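PDB 3IRV: cysteine hydrolase, which probably acts as a hydrolase of the isochorismatase-like cysteine hydrolase family, although its substrate is not established. Local coordinates for residues W16-P20 with L21-V25; V27-Q31 with K32-E36; I49-P52 with I53-L56; R194-L197 with T198-Y202; T208-A211 with E212-R216. All coordinates share one frame; numbering follows the deposited sequence.

Contact 1 of 5, residues W16-P20 with L21-V25; sequences WPINP and LRTAV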
loop_
_atom_site.group_PDB
_atom_site.type_symbol
_atom_site.label_atom_id
_atom_site.label_comp_id
_atom_site.label_asym_id
_atom_site.label_seq_id
_atom_site.Cartn_x
_atom_site.Cartn_y
_atom_site.Cartn_z
ATOM N N TRP A 16 -6.502 -18.143 7.106
ATOM C CA TRP A 16 -7.558 -17.691 8.000
ATOM C C TRP A 16 -8.752 -18.620 7.936
ATOM O O TRP A 16 -9.296 -18.844 6.851
ATOM C CB TRP A 16 -8.025 -16.285 7.638
ATOM C CG TRP A 16 -6.969 -15.222 7.586
ATOM C CD1 TRP A 16 -6.629 -14.481 6.513
ATOM C CD2 TRP A 16 -6.140 -14.770 8.670
ATOM N NE1 TRP A 16 -5.658 -13.571 6.836
ATOM C CE2 TRP A 16 -5.330 -13.731 8.158
ATOM C CE3 TRP A 16 -6.010 -15.141 10.020
ATOM C CZ2 TRP A 16 -4.394 -13.048 8.942
ATOM C CZ3 TRP A 16 -5.084 -14.462 10.808
ATOM C CH2 TRP A 16 -4.296 -13.420 10.269
ATOM N N PRO A 17 -9.207 -19.095 9.108
ATOM C CA PRO A 17 -10.392 -19.954 9.110
ATOM C C PRO A 17 -11.639 -19.128 8.815
ATOM O O PRO A 17 -11.817 -18.056 9.385
ATOM C CB PRO A 17 -10.399 -20.554 10.516
ATOM C CG PRO A 17 -9.583 -19.634 11.367
ATOM C CD PRO A 17 -8.660 -18.843 10.455
ATOM N N ILE A 18 -12.476 -19.602 7.898
ATOM C CA ILE A 18 -13.638 -18.853 7.442
ATOM C C ILE A 18 -14.887 -19.130 8.296
ATOM O O ILE A 18 -15.365 -20.265 8.390
ATOM C CB ILE A 18 -13.915 -19.129 5.932
ATOM C CG1 ILE A 18 -12.776 -18.571 5.060
ATOM C CG2 ILE A 18 -15.248 -18.569 5.496
ATOM C CD1 ILE A 18 -13.043 -17.208 4.480
ATOM N N ASN A 19 -15.379 -18.081 8.945
ATOM C CA ASN A 19 -16.697 -18.075 9.563
ATOM C C ASN A 19 -17.577 -17.232 8.657
ATOM O O ASN A 19 -17.397 -16.003 8.582
ATOM C CB ASN A 19 -16.607 -17.443 10.952
ATOM C CG ASN A 19 -17.959 -17.280 11.637
ATOM O OD1 ASN A 19 -19.039 -17.480 11.052
ATOM N ND2 ASN A 19 -17.899 -16.893 12.909
ATOM N N PRO A 20 -18.531 -17.870 7.942
ATOM C CA PRO A 20 -19.326 -17.114 6.958
ATOM C C PRO A 20 -20.033 -15.871 7.524
ATOM O O PRO A 20 -20.122 -14.853 6.829
ATOM C CB PRO A 20 -20.348 -18.145 6.465
ATOM C CG PRO A 20 -19.706 -19.471 6.738
ATOM C CD PRO A 20 -18.937 -19.287 8.007
ATOM N N LEU A 21 -20.494 -15.949 8.783
ATOM C CA LEU A 21 -21.168 -14.841 9.463
ATOM C C LEU A 21 -20.264 -13.621 9.657
ATOM O O LEU A 21 -20.743 -12.488 9.814
ATOM C CB LEU A 21 -21.675 -15.280 10.847
ATOM C CG LEU A 21 -22.629 -16.469 10.972
ATOM C CD1 LEU A 21 -22.854 -16.801 12.456
ATOM C CD2 LEU A 21 -23.943 -16.181 10.271
ATOM N N ARG A 22 -18.957 -13.870 9.666
ATOM C CA ARG A 22 -18.010 -12.807 9.949
ATOM C C ARG A 22 -17.055 -12.558 8.774
ATOM O O ARG A 22 -15.960 -12.021 8.968
ATOM C CB ARG A 22 -17.215 -13.117 11.228
ATOM C CG ARG A 22 -18.085 -13.224 12.494
ATOM C CD ARG A 22 -17.234 -13.158 13.756
ATOM N NE ARG A 22 -16.689 -11.816 13.939
ATOM C CZ ARG A 22 -15.857 -11.459 14.916
ATOM N NH1 ARG A 22 -15.440 -12.374 15.802
ATOM N NH2 ARG A 22 -15.439 -10.200 15.001
ATOM N N THR A 23 -17.515 -12.905 7.571
ATOM C CA THR A 23 -16.720 -12.789 6.347
ATOM C C THR A 23 -17.457 -11.952 5.299
ATOM O O THR A 23 -18.691 -12.002 5.214
ATOM C CB THR A 23 -16.441 -14.201 5.781
ATOM O OG1 THR A 23 -15.785 -14.966 6.796
ATOM C CG2 THR A 23 -15.516 -14.184 4.548
ATOM N N ALA A 24 -16.704 -11.181 4.506
ATOM C CA ALA A 24 -17.285 -10.533 3.343
ATOM C C ALA A 24 -16.356 -10.692 2.152
ATOM O O ALA A 24 -15.144 -10.758 2.314
ATOM C CB ALA A 24 -17.485 -9.072 3.592
ATOM N N VAL A 25 -16.948 -10.676 0.960
ATOM C CA VAL A 25 -16.174 -10.633 -0.289
ATOM C C VAL A 25 -16.167 -9.208 -0.779
ATOM O O VAL A 25 -17.214 -8.560 -0.812
ATOM C CB VAL A 25 -16.841 -11.496 -1.396
ATOM C CG1 VAL A 25 -16.176 -11.279 -2.779
ATOM C CG2 VAL A 25 -16.827 -12.974 -0.971
HETATM O O HOH W 1 -13.954 -15.680 9.028
#
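The backbone oxygen of N19 is the point on which T23 and R22 converge, and they come at it from opposite faces of its carbonyl plane. T23 OG1 donates to N19 O at a short 2.6 Å, while R22 N reaches N19 O from the other face at 2.9 Å. The T23 hydroxyl can do this because its chi1 of -57° sets OG1 next to its own backbone N and swings CG2 away from it. That methyl then meets I18 CD1, with T23 CG2 to I18 CD1 at 3.9 Å and the two side chains at roughly a right angle. In N19, chi1 of 175° puts CG beside the carbonyl carbon, with OD1 reaching forward to L21 N in a weak bond of 3.1 Å, as in an Asx turn. ND2 of N19 lies against the aliphatic part of R22, 3.7 Å from R22 CG. A water accepts from N19 N and donates to P17 O and T23 OG1, tying the turn to the preceding loop. P20 and L21 form a single 3-10 turn that bends the chain into strand 23-28. That strand runs parallel between strands 66-72 and 141-147. R22 NE hydrogen-bonds D138 O in the loop leading into strand 141-147, and I18 rests on I168 of strand 166-170 and on I217 of helix 210-220, where A220 touches P20.

Contact 2 of 5, residues V27-Q31 with K32-E36; sequences VVDMQ and KVFCE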
loop_
_atom_site.group_PDB
_atom_site.type_symbol
_atom_site.label_atom_id
_atom_site.label_comp_id
_atom_site.label_asym_id
_atom_site.label_seq_id
_atom_site.Cartn_x
_atom_site.Cartn_y
_atom_site.Cartn_z
ATOM N N VAL A 27 -15.261 -6.966 -4.047
ATOM C CA VAL A 27 -14.980 -6.988 -5.492
ATOM C C VAL A 27 -14.496 -5.593 -5.894
ATOM O O VAL A 27 -15.287 -4.628 -5.952
ATOM C CB VAL A 27 -16.243 -7.347 -6.315
ATOM C CG1 VAL A 27 -15.876 -7.464 -7.773
ATOM C CG2 VAL A 27 -16.885 -8.682 -5.808
ATOM N N VAL A 28 -13.190 -5.482 -6.114
ATOM C CA VAL A 28 -12.578 -4.168 -6.305
ATOM C C VAL A 28 -12.637 -3.696 -7.757
ATOM O O VAL A 28 -11.984 -4.295 -8.636
ATOM C CB VAL A 28 -11.111 -4.185 -5.833
ATOM C CG1 VAL A 28 -10.496 -2.773 -5.951
ATOM C CG2 VAL A 28 -11.011 -4.767 -4.392
ATOM N N ASP A 29 -13.411 -2.631 -7.995
ATOM C CA ASP A 29 -13.346 -1.834 -9.222
ATOM C C ASP A 29 -13.517 -2.659 -10.512
ATOM O O ASP A 29 -12.834 -2.411 -11.516
ATOM C CB ASP A 29 -12.037 -1.033 -9.252
ATOM C CG ASP A 29 -12.006 0.055 -8.181
ATOM O OD1 ASP A 29 -13.034 0.218 -7.478
ATOM O OD2 ASP A 29 -10.950 0.701 -8.032
ATOM N N MET A 30 -14.448 -3.611 -10.489
ATOM C CA MET A 30 -14.777 -4.340 -11.729
ATOM C C MET A 30 -15.749 -3.530 -12.604
ATOM O O MET A 30 -16.862 -3.965 -12.936
ATOM C CB MET A 30 -15.184 -5.793 -11.441
ATOM C CG MET A 30 -13.996 -6.648 -10.922
ATOM S SD MET A 30 -12.583 -6.826 -12.069
ATOM C CE MET A 30 -13.335 -8.093 -13.193
ATOM N N GLN A 31 -15.248 -2.367 -13.012
ATOM C CA GLN A 31 -16.014 -1.356 -13.737
ATOM C C GLN A 31 -15.649 -1.408 -15.208
ATOM O O GLN A 31 -14.530 -1.836 -15.589
ATOM C CB GLN A 31 -15.678 0.033 -13.180
ATOM C CG GLN A 31 -16.127 0.244 -11.728
ATOM C CD GLN A 31 -15.464 1.430 -11.106
ATOM O OE1 GLN A 31 -14.409 1.284 -10.472
ATOM N NE2 GLN A 31 -16.034 2.629 -11.309
ATOM N N LYS A 32 -16.572 -0.930 -16.063
ATOM C CA LYS A 32 -16.306 -0.990 -17.518
ATOM C C LYS A 32 -15.020 -0.258 -17.940
ATOM O O LYS A 32 -14.321 -0.688 -18.863
ATOM C CB LYS A 32 -17.509 -0.430 -18.285
ATOM C CG LYS A 32 -18.748 -1.259 -18.059
ATOM C CD LYS A 32 -19.993 -0.608 -18.647
ATOM C CE LYS A 32 -21.079 -1.639 -18.817
ATOM N NZ LYS A 32 -22.445 -1.044 -18.922
ATOM N N VAL A 33 -14.696 0.843 -17.252
ATOM C CA VAL A 33 -13.509 1.629 -17.553
ATOM C C VAL A 33 -12.184 0.812 -17.429
ATOM O O VAL A 33 -11.205 1.095 -18.147
ATOM C CB VAL A 33 -13.503 2.923 -16.687
ATOM C CG1 VAL A 33 -13.372 2.569 -15.212
ATOM C CG2 VAL A 33 -12.442 3.920 -17.151
ATOM N N PHE A 34 -12.185 -0.214 -16.561
ATOM C CA PHE A 34 -11.033 -1.133 -16.410
ATOM C C PHE A 34 -11.186 -2.444 -17.181
ATOM O O PHE A 34 -10.186 -3.063 -17.524
ATOM C CB PHE A 34 -10.799 -1.479 -14.939
ATOM C CG PHE A 34 -10.602 -0.274 -14.067
ATOM C CD1 PHE A 34 -9.412 0.438 -14.117
ATOM C CD2 PHE A 34 -11.595 0.134 -13.174
ATOM C CE1 PHE A 34 -9.228 1.561 -13.299
ATOM C CE2 PHE A 34 -11.433 1.243 -12.374
ATOM C CZ PHE A 34 -10.258 1.969 -12.428
ATOM N N CYS A 35 -12.429 -2.860 -17.441
ATOM C CA CYS A 35 -12.685 -4.196 -17.972
ATOM C C CYS A 35 -13.006 -4.256 -19.471
ATOM O O CYS A 35 -12.858 -5.316 -20.093
ATOM C CB CYS A 35 -13.813 -4.867 -17.194
ATOM S SG CYS A 35 -13.369 -5.174 -15.472
ATOM N N GLU A 36 -13.496 -3.161 -20.048
ATOM C CA GLU A 36 -13.789 -3.180 -21.497
ATOM C C GLU A 36 -12.578 -2.729 -22.284
ATOM O O GLU A 36 -11.888 -1.801 -21.880
ATOM C CB GLU A 36 -14.951 -2.247 -21.812
ATOM C CG GLU A 36 -16.220 -2.712 -21.179
ATOM C CD GLU A 36 -17.429 -1.911 -21.622
ATOM O OE1 GLU A 36 -17.274 -0.758 -22.105
ATOM O OE2 GLU A 36 -18.542 -2.448 -21.468
#
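Hydrogen bonding centres on Q31 O, which takes two backbone donors from the helix it precedes. C35 N arrives in the carbonyl plane at 3.0 Å, whereas F34 N, also 3.0 Å from Q31 O, stands well above that plane. Q31 occupies the N-cap position of the short helix 32-35, and just before it M30 centres an inverse gamma turn, with a weak bond from Q31 N to D29 O. The F34 ring meets two oxygens. Q31 OE1 lies at its edge, in plane, 3.5 Å from F34 CE2, with the amide tilted 62° to the ring; D29 O approaches F34 CD2 obliquely at 3.3 Å. The Q31 amide is fixed from outside, OE1 accepting from H72 N and NE2 donating to V102 O. This turn leaves the C-terminal end of strand 23-28, where D29 forms a salt bridge to K119 and touches C152, an arrangement consistent with the Asp-Lys-Cys triad of the isochorismatase family. Apolar contacts are few: D29 CB lies 3.9 Å from F34 CE2, and M30, bent at chi2 and chi3, folds its methyl over to C35, with M30 CE 3.7 Å from C35 SG.

Contact 3 of 5, residues I49-P52 with I53-L56; sequences IVQP and IQKL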
loop_
_atom_site.group_PDB
_atom_site.type_symbol
_atom_site.label_atom_id
_atom_site.label_comp_id
_atom_site.label_asym_id
_atom_site.label_seq_id
_atom_site.Cartn_x
_atom_site.Cartn_y
_atom_site.Cartn_z
ATOM N N ILE A 49 -10.174 -13.016 -14.967
ATOM C CA ILE A 49 -10.709 -13.127 -13.594
ATOM C C ILE A 49 -12.227 -13.041 -13.455
ATOM O O ILE A 49 -12.755 -13.233 -12.358
ATOM C CB ILE A 49 -10.038 -12.122 -12.600
ATOM C CG1 ILE A 49 -10.451 -10.676 -12.889
ATOM C CG2 ILE A 49 -8.528 -12.249 -12.684
ATOM C CD1 ILE A 49 -9.991 -9.741 -11.748
ATOM N N VAL A 50 -12.932 -12.768 -14.556
ATOM C CA VAL A 50 -14.387 -12.650 -14.457
ATOM C C VAL A 50 -15.047 -13.968 -14.033
ATOM O O VAL A 50 -15.887 -13.989 -13.116
ATOM C CB VAL A 50 -14.987 -12.135 -15.779
ATOM C CG1 VAL A 50 -16.495 -12.169 -15.743
ATOM C CG2 VAL A 50 -14.483 -10.701 -16.071
ATOM N N GLN A 51 -14.654 -15.069 -14.673
ATOM C CA GLN A 51 -15.233 -16.384 -14.344
ATOM C C GLN A 51 -15.004 -16.817 -12.873
ATOM O O GLN A 51 -15.970 -17.182 -12.189
ATOM C CB GLN A 51 -14.723 -17.420 -15.351
ATOM C CG GLN A 51 -15.507 -18.704 -15.403
ATOM C CD GLN A 51 -14.954 -19.649 -16.472
ATOM O OE1 GLN A 51 -14.531 -20.769 -16.172
ATOM N NE2 GLN A 51 -14.932 -19.181 -17.725
ATOM N N PRO A 52 -13.741 -16.776 -12.382
ATOM C CA PRO A 52 -13.572 -17.100 -10.956
ATOM C C PRO A 52 -14.373 -16.201 -10.021
ATOM O O PRO A 52 -14.919 -16.698 -9.037
ATOM C CB PRO A 52 -12.073 -16.906 -10.692
ATOM C CG PRO A 52 -11.467 -16.444 -11.941
ATOM C CD PRO A 52 -12.446 -16.565 -13.067
ATOM N N ILE A 53 -14.430 -14.901 -10.314
ATOM C CA ILE A 53 -15.263 -14.020 -9.479
ATOM C C ILE A 53 -16.756 -14.436 -9.534
ATOM O O ILE A 53 -17.438 -14.484 -8.492
ATOM C CB ILE A 53 -15.024 -12.524 -9.794
ATOM C CG1 ILE A 53 -13.562 -12.163 -9.482
ATOM C CG2 ILE A 53 -15.958 -11.649 -8.955
ATOM C CD1 ILE A 53 -13.207 -10.773 -9.830
ATOM N N GLN A 54 -17.264 -14.784 -10.724
ATOM C CA GLN A 54 -18.667 -15.230 -10.820
ATOM C C GLN A 54 -18.937 -16.445 -9.919
ATOM O O GLN A 54 -19.942 -16.489 -9.182
ATOM C CB GLN A 54 -18.999 -15.578 -12.272
ATOM C CG GLN A 54 -19.140 -14.408 -13.193
ATOM C CD GLN A 54 -19.407 -14.846 -14.625
ATOM O OE1 GLN A 54 -18.865 -15.855 -15.089
ATOM N NE2 GLN A 54 -20.224 -14.067 -15.344
ATOM N N LYS A 55 -18.030 -17.419 -9.956
ATOM C CA LYS A 55 -18.140 -18.602 -9.094
ATOM C C LYS A 55 -18.092 -18.220 -7.615
ATOM O O LYS A 55 -18.876 -18.720 -6.808
ATOM C CB LYS A 55 -17.032 -19.606 -9.419
ATOM C CG LYS A 55 -17.119 -20.206 -10.811
ATOM C CD LYS A 55 -16.000 -21.222 -10.981
ATOM C CE LYS A 55 -16.225 -22.133 -12.180
ATOM N NZ LYS A 55 -15.833 -21.457 -13.442
ATOM N N LEU A 56 -17.171 -17.320 -7.280
ATOM C CA LEU A 56 -17.018 -16.835 -5.917
ATOM C C LEU A 56 -18.297 -16.195 -5.413
ATOM O O LEU A 56 -18.746 -16.503 -4.290
ATOM C CB LEU A 56 -15.870 -15.823 -5.824
ATOM C CG LEU A 56 -15.698 -15.165 -4.453
ATOM C CD1 LEU A 56 -15.337 -16.197 -3.362
ATOM C CD2 LEU A 56 -14.636 -14.074 -4.577
#
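At I49 (chi1 70°) CG1 sits between the backbone N and the carbonyl carbon, while at I53 (chi1 -62°) it is anti to the carbonyl carbon; from these positions the two side chains run the same way. Their ends meet side by side, I49 CD1 to I53 CD1 at 3.9 Å, on the buried side of the helix. Q51 and K55 run alongside each other on the exposed side; a bend at the last torsion of K55 brings NZ to 3.1 Å from Q51 OE1. These contacts lie at the start of helix 50-62, which lies on the connection between parallel strands 23-28 and 66-72, a beta-alpha-beta crossover. P52, with no N-H to give, fits in the opening turn, and its own carbonyl accepts from L56 N at 2.9 Å. Similar bonds join I53 N to I49 O and K55 N to Q51 O. The carbonyl of V50 receives Q54 N at 2.9 Å, and Q54 CG packs against the same oxygen at 3.3 Å, while Q54 NE2 donates to A107 O.

Contact 4 of 5, residues R194-L197 with T198-Y202; sequences RISL and TTIAY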
loop_
_atom_site.group_PDB
_atom_site.type_symbol
_atom_site.label_atom_id
_atom_site.label_comp_id
_atom_site.label_asym_id
_atom_site.label_seq_id
_atom_site.Cartn_x
_atom_site.Cartn_y
_atom_site.Cartn_z
ATOM N N ARG A 194 3.451 -11.294 -9.538
ATOM C CA ARG A 194 4.400 -12.112 -8.778
ATOM C C ARG A 194 4.846 -11.370 -7.518
ATOM O O ARG A 194 4.812 -11.911 -6.406
ATOM C CB ARG A 194 5.621 -12.416 -9.670
ATOM C CG ARG A 194 6.785 -13.106 -8.983
ATOM C CD ARG A 194 7.766 -13.659 -10.018
ATOM N NE ARG A 194 8.357 -12.624 -10.859
ATOM C CZ ARG A 194 9.517 -12.011 -10.610
ATOM N NH1 ARG A 194 10.254 -12.330 -9.537
ATOM N NH2 ARG A 194 9.961 -11.089 -11.458
ATOM N N ILE A 195 5.265 -10.124 -7.691
ATOM C CA ILE A 195 5.759 -9.344 -6.558
ATOM C C ILE A 195 4.638 -9.019 -5.570
ATOM O O ILE A 195 4.835 -9.139 -4.366
ATOM C CB ILE A 195 6.495 -8.050 -7.026
ATOM C CG1 ILE A 195 7.964 -8.345 -7.371
ATOM C CG2 ILE A 195 6.628 -7.058 -5.856
ATOM C CD1 ILE A 195 8.228 -9.338 -8.428
ATOM N N SER A 196 3.461 -8.661 -6.075
ATOM C CA SER A 196 2.340 -8.312 -5.205
ATOM C C SER A 196 1.877 -9.499 -4.354
ATOM O O SER A 196 1.716 -9.381 -3.132
ATOM C CB SER A 196 1.164 -7.797 -6.032
ATOM O OG SER A 196 0.084 -7.459 -5.185
ATOM N N LEU A 197 1.666 -10.648 -4.990
ATOM C CA LEU A 197 1.151 -11.803 -4.248
ATOM C C LEU A 197 2.159 -12.283 -3.196
ATOM O O LEU A 197 1.787 -12.673 -2.069
ATOM C CB LEU A 197 0.781 -12.929 -5.215
ATOM C CG LEU A 197 -0.370 -12.603 -6.163
ATOM C CD1 LEU A 197 -0.580 -13.829 -7.049
ATOM C CD2 LEU A 197 -1.665 -12.303 -5.395
ATOM N N THR A 198 3.442 -12.241 -3.569
ATOM C CA THR A 198 4.515 -12.646 -2.646
ATOM C C THR A 198 4.531 -11.679 -1.433
ATOM O O THR A 198 4.577 -12.101 -0.256
ATOM C CB THR A 198 5.870 -12.659 -3.391
ATOM O OG1 THR A 198 5.830 -13.680 -4.412
ATOM C CG2 THR A 198 7.027 -12.987 -2.415
ATOM N N THR A 199 4.451 -10.387 -1.724
ATOM C CA THR A 199 4.414 -9.371 -0.672
ATOM C C THR A 199 3.207 -9.552 0.243
ATOM O O THR A 199 3.315 -9.539 1.476
ATOM C CB THR A 199 4.392 -7.974 -1.303
ATOM O OG1 THR A 199 5.615 -7.789 -2.025
ATOM C CG2 THR A 199 4.281 -6.864 -0.234
ATOM N N ILE A 200 2.040 -9.757 -0.362
ATOM C CA ILE A 200 0.842 -10.007 0.465
ATOM C C ILE A 200 1.018 -11.233 1.368
ATOM O O ILE A 200 0.698 -11.181 2.566
ATOM C CB ILE A 200 -0.423 -10.137 -0.388
ATOM C CG1 ILE A 200 -0.675 -8.836 -1.155
ATOM C CG2 ILE A 200 -1.629 -10.577 0.484
ATOM C CD1 ILE A 200 -1.578 -9.075 -2.401
ATOM N N ALA A 201 1.536 -12.339 0.805
ATOM C CA ALA A 201 1.698 -13.560 1.601
ATOM C C ALA A 201 2.745 -13.408 2.736
ATOM O O ALA A 201 2.662 -14.084 3.763
ATOM C CB ALA A 201 2.081 -14.704 0.683
ATOM N N TYR A 202 3.722 -12.525 2.538
ATOM C CA TYR A 202 4.781 -12.365 3.542
ATOM C C TYR A 202 4.410 -11.294 4.567
ATOM O O TYR A 202 4.825 -11.363 5.726
ATOM C CB TYR A 202 6.096 -11.988 2.856
ATOM C CG TYR A 202 7.337 -12.306 3.664
ATOM C CD1 TYR A 202 7.980 -13.544 3.529
ATOM C CD2 TYR A 202 7.884 -11.360 4.547
ATOM C CE1 TYR A 202 9.144 -13.833 4.270
ATOM C CE2 TYR A 202 9.038 -11.637 5.283
ATOM C CZ TYR A 202 9.650 -12.876 5.141
ATOM O OH TYR A 202 10.785 -13.128 5.886
#
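Two consecutive threonines, T198 and T199, bend their hydroxyls back along helix 189-204 to the carbonyls four residues earlier, a common way for buried threonine to be satisfied within an alpha-helix. T198 OG1 donates to R194 O at 2.9 Å, and T199 OG1 to I195 O at 2.8 Å. Both hydroxyls lie beside their own backbone N (chi1 -65° at T198 and -63° at T199), and each carbonyl therefore takes two donors, hydroxyl and amide, from opposite faces of its plane. The plain helical bonds follow: I200 N to S196 O at 2.8 Å, and A201 N to L197 O at 2.9 Å. Near its end the helix widens into a pi-type turn at 200-202. Apolar contacts are looser, with L197 CD2 4.4 Å from I200 CD1, though I200 also packs on I157 of helix 149-162. Helix 189-204 also faces the second subunit: I195, T198 and T199 meet V187, Y179 and N150 of that subunit, and Y202 meets its Y179 edge-to-face. Beside its hydroxyl bond, T199 OG1 also has I195 CG2 close by at 4.0 Å.

Contact 5 of 5, residues T208-A211 with E212-R216; sequences TTTA and EVIRR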
loop_
_atom_site.group_PDB
_atom_site.type_symbol
_atom_site.label_atom_id
_atom_site.label_comp_id
_atom_site.label_asym_id
_atom_site.label_seq_id
_atom_site.Cartn_x
_atom_site.Cartn_y
_atom_site.Cartn_z
ATOM N N THR A 208 -4.615 -17.311 -1.435
ATOM C CA THR A 208 -5.075 -18.633 -1.833
ATOM C C THR A 208 -5.854 -18.513 -3.132
ATOM O O THR A 208 -5.977 -17.407 -3.663
ATOM C CB THR A 208 -5.925 -19.319 -0.721
ATOM O OG1 THR A 208 -6.123 -20.710 -1.041
ATOM C CG2 THR A 208 -7.275 -18.644 -0.555
ATOM N N THR A 209 -6.335 -19.643 -3.658
ATOM C CA THR A 209 -7.106 -19.607 -4.909
ATOM C C THR A 209 -8.590 -19.425 -4.655
ATOM O O THR A 209 -9.112 -19.752 -3.561
ATOM C CB THR A 209 -6.941 -20.898 -5.737
ATOM O OG1 THR A 209 -7.424 -21.999 -4.964
ATOM C CG2 THR A 209 -5.471 -21.109 -6.084
ATOM N N THR A 210 -9.282 -18.937 -5.685
ATOM C CA THR A 210 -10.735 -18.823 -5.627
ATOM C C THR A 210 -11.388 -20.161 -5.280
ATOM O O THR A 210 -12.248 -20.219 -4.393
ATOM C CB THR A 210 -11.301 -18.316 -6.962
ATOM O OG1 THR A 210 -10.695 -17.062 -7.263
ATOM C CG2 THR A 210 -12.804 -18.109 -6.880
ATOM N N ALA A 211 -10.936 -21.226 -5.948
ATOM C CA ALA A 211 -11.516 -22.567 -5.719
ATOM C C ALA A 211 -11.371 -22.998 -4.269
ATOM O O ALA A 211 -12.317 -23.506 -3.672
ATOM C CB ALA A 211 -10.898 -23.610 -6.649
ATOM N N GLU A 212 -10.191 -22.775 -3.688
ATOM C CA GLU A 212 -10.013 -23.180 -2.288
ATOM C C GLU A 212 -10.835 -22.338 -1.336
ATOM O O GLU A 212 -11.397 -22.871 -0.375
ATOM C CB GLU A 212 -8.549 -23.243 -1.825
ATOM C CG GLU A 212 -8.339 -23.186 -0.267
ATOM C CD GLU A 212 -9.068 -24.284 0.583
ATOM O OE1 GLU A 212 -9.623 -25.294 0.064
ATOM O OE2 GLU A 212 -9.070 -24.123 1.824
ATOM N N VAL A 213 -10.945 -21.037 -1.583
ATOM C CA VAL A 213 -11.798 -20.244 -0.702
ATOM C C VAL A 213 -13.294 -20.616 -0.789
ATOM O O VAL A 213 -13.996 -20.629 0.225
ATOM C CB VAL A 213 -11.520 -18.718 -0.867
ATOM C CG1 VAL A 213 -12.485 -18.050 -1.813
ATOM C CG2 VAL A 213 -11.517 -18.036 0.511
ATOM N N ILE A 214 -13.752 -20.964 -1.988
ATOM C CA ILE A 214 -15.123 -21.449 -2.192
ATOM C C ILE A 214 -15.355 -22.738 -1.393
ATOM O O ILE A 214 -16.366 -22.871 -0.700
ATOM C CB ILE A 214 -15.419 -21.654 -3.696
ATOM C CG1 ILE A 214 -15.541 -20.284 -4.396
ATOM C CG2 ILE A 214 -16.682 -22.520 -3.916
ATOM C CD1 ILE A 214 -15.660 -20.359 -5.915
ATOM N N ARG A 215 -14.398 -23.659 -1.449
ATOM C CA ARG A 215 -14.496 -24.917 -0.694
ATOM C C ARG A 215 -14.573 -24.680 0.800
ATOM O O ARG A 215 -15.355 -25.319 1.518
ATOM C CB ARG A 215 -13.300 -25.801 -1.010
ATOM C CG ARG A 215 -13.385 -26.354 -2.404
ATOM C CD ARG A 215 -12.461 -27.515 -2.615
ATOM N NE ARG A 215 -11.539 -27.267 -3.718
ATOM C CZ ARG A 215 -10.257 -26.951 -3.541
ATOM N NH1 ARG A 215 -9.740 -26.872 -2.298
ATOM N NH2 ARG A 215 -9.496 -26.720 -4.609
ATOM N N ARG A 216 -13.768 -23.724 1.252
ATOM C CA ARG A 216 -13.692 -23.357 2.651
ATOM C C ARG A 216 -14.995 -22.711 3.117
ATOM O O ARG A 216 -15.452 -22.953 4.241
ATOM C CB ARG A 216 -12.508 -22.414 2.858
ATOM C CG ARG A 216 -11.814 -22.602 4.167
ATOM C CD ARG A 216 -10.822 -21.485 4.390
ATOM N NE ARG A 216 -9.564 -21.715 3.692
ATOM C CZ ARG A 216 -8.604 -20.807 3.556
ATOM N NH1 ARG A 216 -7.495 -21.120 2.901
ATOM N NH2 ARG A 216 -8.755 -19.586 4.065
#
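T209 OG1 accepts from E212 N at 3.1 Å, a nearly straight bond (159°), and T209 O takes V213 N at 3.0 Å. The hydroxyl reaches this far because chi1 of T209, 61°, places OG1 between the backbone N and the carbonyl carbon. Just before it, T208 OG1 lies 3.4 Å from E212 CG. One residue on, T210 CG2 packs on I214 CD1 at 3.8 Å, crossing it obliquely, while the T210 hydroxyl is held outside by D172. Over one face of the R215 guanidinium lies A211 O, 3.8 Å above its plane. The carboxylate of E212, in the conformer modelled here, joins both arginines: R215 NH1 to E212 OE1 at 2.8 Å and R216 NE to E212 OE2 at 3.1 Å. Since E212 and R216 each have a second conformer, that network may be only partly populated. Beyond it, R216 has a salt bridge to E206, and V213 packs on L170 of strand 166-170. The T209 bond to E212 N is a threonine N-cap opening helix 210-220, which follows the parallel strand 206-208 at the edge of the alpha/beta sheet.

Overall arrangement
Contacts 2 and 4 are the more buried: contact 2 lies within the chain near the putative active site, whereas contact 4 is covered partly by the second subunit and partly by helix 149-162 and strand 206-208. Contacts 1, 3 and 5 are only partly buried. Contacts 1 and 2 use the two ends of strand 23-28, about 24 Å apart between centres. Contacts 3 and 5 belong to neighbouring helices that touch directly, L56 packing on V213; contact 1 meets both, through V25 on L56 and I18 on R216. Chemically, contact 1 depends on turn bonds and a water, contact 2 on one carbonyl taking two amides at a helix start, contact 3 on regular helix bonds with isoleucines inward, contact 4 on threonine hydroxyls, contact 5 on a capped end with charge pairs.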